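Local coordinates for beta-galactosidase (Bacillus circulans subsp. alkalophilus, PDB 3TTY) that releases terminal beta-D-galactosyl residues from beta-galactosides by hydrolysis, as a glycoside hydrolase with a TIM-barrel catalytic domain and a trimerisation domain, at the interface of chains A and B. Residues are numbered along the deposited sequence; one frame, centred on the assembly and turned at random. Chains: chain A/B, Beta-galactosidase.

The interface of chains A and B. Residues chain A 417-418, 519-521; chain B 280-281, 318-320.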
ATOM      1  N   PRO A 417      18.552   7.563  10.746  1.00 22.08           N
ATOM      2  CA  PRO A 417      18.468   6.672  11.913  1.00 23.26           C
ATOM      3  C   PRO A 417      17.049   6.298  12.358  1.00 24.65           C
ATOM      4  O   PRO A 417      16.917   5.408  13.204  1.00 23.17           O
ATOM      5  CB  PRO A 417      19.167   7.477  13.011  1.00 17.70           C
ATOM      6  CG  PRO A 417      18.887   8.895  12.646  1.00 19.99           C
ATOM      7  CD  PRO A 417      18.833   8.958  11.138  1.00 21.92           C
ATOM      8  N   SER A 418      16.017   6.936  11.808  1.00 22.70           N
ATOM      9  CA  SER A 418      14.635   6.589  12.161  1.00 20.02           C
ATOM     10  C   SER A 418      13.597   7.067  11.151  1.00 26.86           C
ATOM     11  O   SER A 418      13.568   8.239  10.792  1.00 26.98           O
ATOM     12  CB  SER A 418      14.257   7.184  13.515  1.00 20.68           C
ATOM     13  OG  SER A 418      12.847   7.157  13.677  1.00 22.88           O
ATOM     14  N   ALA A 519      17.704   5.627  18.314  1.00 23.59           N
ATOM     15  CA  ALA A 519      16.351   5.715  17.773  1.00 24.31           C
ATOM     16  C   ALA A 519      15.352   4.968  18.665  1.00 27.45           C
ATOM     17  O   ALA A 519      15.519   3.780  18.937  1.00 22.01           O
ATOM     18  CB  ALA A 519      16.310   5.166  16.356  1.00 22.33           C
ATOM     19  N   LEU A 520      14.321   5.666  19.132  1.00 24.84           N
ATOM     20  CA  LEU A 520      13.291   5.022  19.946  1.00 27.58           C
ATOM     21  C   LEU A 520      12.239   4.325  19.080  1.00 27.94           C
ATOM     22  O   LEU A 520      11.779   4.874  18.071  1.00 25.56           O
ATOM     23  CB  LEU A 520      12.616   6.040  20.877  1.00 24.31           C
ATOM     24  CG  LEU A 520      13.569   6.792  21.817  1.00 29.89           C
ATOM     25  CD1 LEU A 520      12.785   7.595  22.841  1.00 26.24           C
ATOM     26  CD2 LEU A 520      14.553   5.836  22.497  1.00 26.23           C
ATOM     27  N   LEU A 521      11.862   3.113  19.472  1.00 27.28           N
ATOM     28  CA  LEU A 521      10.758   2.432  18.815  1.00 29.87           C
ATOM     29  C   LEU A 521       9.473   3.206  19.116  1.00 32.16           C
ATOM     30  O   LEU A 521       9.403   3.914  20.120  1.00 33.18           O
ATOM     31  CB  LEU A 521      10.665   0.982  19.295  1.00 35.26           C
ATOM     32  CG  LEU A 521      11.413  -0.071  18.468  1.00 36.38           C
ATOM     33  CD1 LEU A 521      12.863   0.331  18.218  1.00 32.91           C
ATOM     34  CD2 LEU A 521      11.346  -1.442  19.135  1.00 39.50           C
TER
ATOM     35  N   MET B 280      15.781  -4.770  17.625  1.00 36.20           N
ATOM     36  CA  MET B 280      15.406  -4.654  19.028  1.00 41.02           C
ATOM     37  C   MET B 280      14.135  -5.481  19.265  1.00 39.20           C
ATOM     38  O   MET B 280      13.930  -6.068  20.328  1.00 36.79           O
ATOM     39  CB  MET B 280      15.143  -3.179  19.349  1.00 40.66           C
ATOM     40  CG  MET B 280      14.419  -2.918  20.665  1.00 49.89           C
ATOM     41  SD  MET B 280      15.534  -2.725  22.070  1.00 71.99           S
ATOM     42  CE  MET B 280      16.104  -4.414  22.298  1.00 71.02           C
ATOM     43  N   ASP B 281      13.330  -5.529  18.210  1.00 38.54           N
ATOM     44  CA  ASP B 281      11.994  -6.098  18.141  1.00 41.10           C
ATOM     45  C   ASP B 281      11.953  -7.634  18.026  1.00 40.29           C
ATOM     46  O   ASP B 281      10.939  -8.265  18.327  1.00 37.51           O
ATOM     47  CB  ASP B 281      11.368  -5.518  16.871  1.00 46.56           C
ATOM     48  CG  ASP B 281       9.884  -5.362  16.974  1.00 60.49           C
ATOM     49  OD1 ASP B 281       9.403  -5.013  18.071  1.00 68.28           O
ATOM     50  OD2 ASP B 281       9.200  -5.576  15.950  1.00 70.55           O
ATOM     51  N   TYR B 318      13.901   1.659  12.768  1.00 18.89           N
ATOM     52  CA  TYR B 318      14.332   2.454  13.905  1.00 20.53           C
ATOM     53  C   TYR B 318      15.731   2.003  14.322  1.00 23.33           C
ATOM     54  O   TYR B 318      15.879   0.943  14.925  1.00 23.32           O
ATOM     55  CB  TYR B 318      13.330   2.284  15.053  1.00 25.61           C
ATOM     56  CG  TYR B 318      11.909   2.561  14.615  1.00 22.63           C
ATOM     57  CD1 TYR B 318      11.444   3.864  14.498  1.00 23.72           C
ATOM     58  CD2 TYR B 318      11.048   1.525  14.274  1.00 22.55           C
ATOM     59  CE1 TYR B 318      10.147   4.132  14.068  1.00 27.56           C
ATOM     60  CE2 TYR B 318       9.755   1.780  13.844  1.00 24.16           C
ATOM     61  CZ  TYR B 318       9.311   3.088  13.742  1.00 24.35           C
ATOM     62  OH  TYR B 318       8.025   3.355  13.321  1.00 30.71           O
ATOM     63  N   ASN B 319      16.749   2.788  13.967  1.00 23.82           N
ATOM     64  CA  ASN B 319      18.147   2.450  14.273  1.00 23.84           C
ATOM     65  C   ASN B 319      18.387   2.434  15.777  1.00 25.88           C
ATOM     66  O   ASN B 319      18.984   3.358  16.333  1.00 27.46           O
ATOM     67  CB  ASN B 319      19.136   3.423  13.612  1.00 20.90           C
ATOM     68  CG  ASN B 319      19.248   3.232  12.100  1.00 27.94           C
ATOM     69  OD1 ASN B 319      20.266   3.605  11.497  1.00 28.96           O
ATOM     70  ND2 ASN B 319      18.213   2.648  11.480  1.00 20.26           N
ATOM     71  N   SER B 320      17.918   1.375  16.422  1.00 21.37           N
ATOM     72  CA  SER B 320      18.043   1.204  17.855  1.00 26.36           C
ATOM     73  C   SER B 320      19.464   0.803  18.233  1.00 24.29           C
ATOM     74  O   SER B 320      20.036  -0.096  17.624  1.00 26.56           O
ATOM     75  CB  SER B 320      17.079   0.109  18.311  1.00 28.14           C
ATOM     76  OG  SER B 320      16.226   0.591  19.328  1.00 45.94           O
TER
HETATM   77  O   HOH W   1      15.662   2.744  21.478  1.00 26.44           O
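B:Asn319 meets two stretches of chain A through its backbone: its N donates to the carbonyl O of A:Pro417 at 2.7 Å, and its own O accepts a longer bond from A:Ala519 N at 3.3 Å. A:Ser418 and B:Tyr318 form an antiparallel beta bridge beside the first bond. This is a patch between two subunits of a trimeric glycoside hydrolase: A:Pro417, which follows a cis peptide bond, and the end of strand 512-519 come from the trimerisation domain of chain A, and the loop 318-320 comes from the TIM-barrel part of chain B.

The methyl CB of A:Ala519 packs against the backbone of B:Asn319, 3.9 Å from its CA. On the A:Pro417 side the B:Asn319 side chain folds over the proline backbone; with CG anti to its own carbonyl carbon (chi1 -73°), the carboxamide carbon CG comes to 3.5 Å from A:Pro417 CA.

B:Ser320 OG donates to A:Ala519 O almost straight along the C=O axis, at 3.3 Å. A water also bonds both oxygens, closing a small triangle that ties the strand end to the serine hydroxyl.

A:Leu521 hides 85 Å² of its surface, more than any other residue of the patch, by splitting its two methyls. CD1 reaches B:Tyr318 CB at 3.7 Å and also touches the hydroxyl of B:Ser320, while CD2 points towards B:Met280 CG, a poorly ordered partner. The B:Tyr318 ring, turned with CG beside its backbone N (chi1 -53°), meets two oxygens of chain A at CD1: A:Leu520 O sits over one face of the ring there, while A:Ser418 OG approaches the same carbon from beyond the rim, slightly to the other side of the ring plane, each at 3.7 Å from B:Tyr318 CD1 in van der Waals contact.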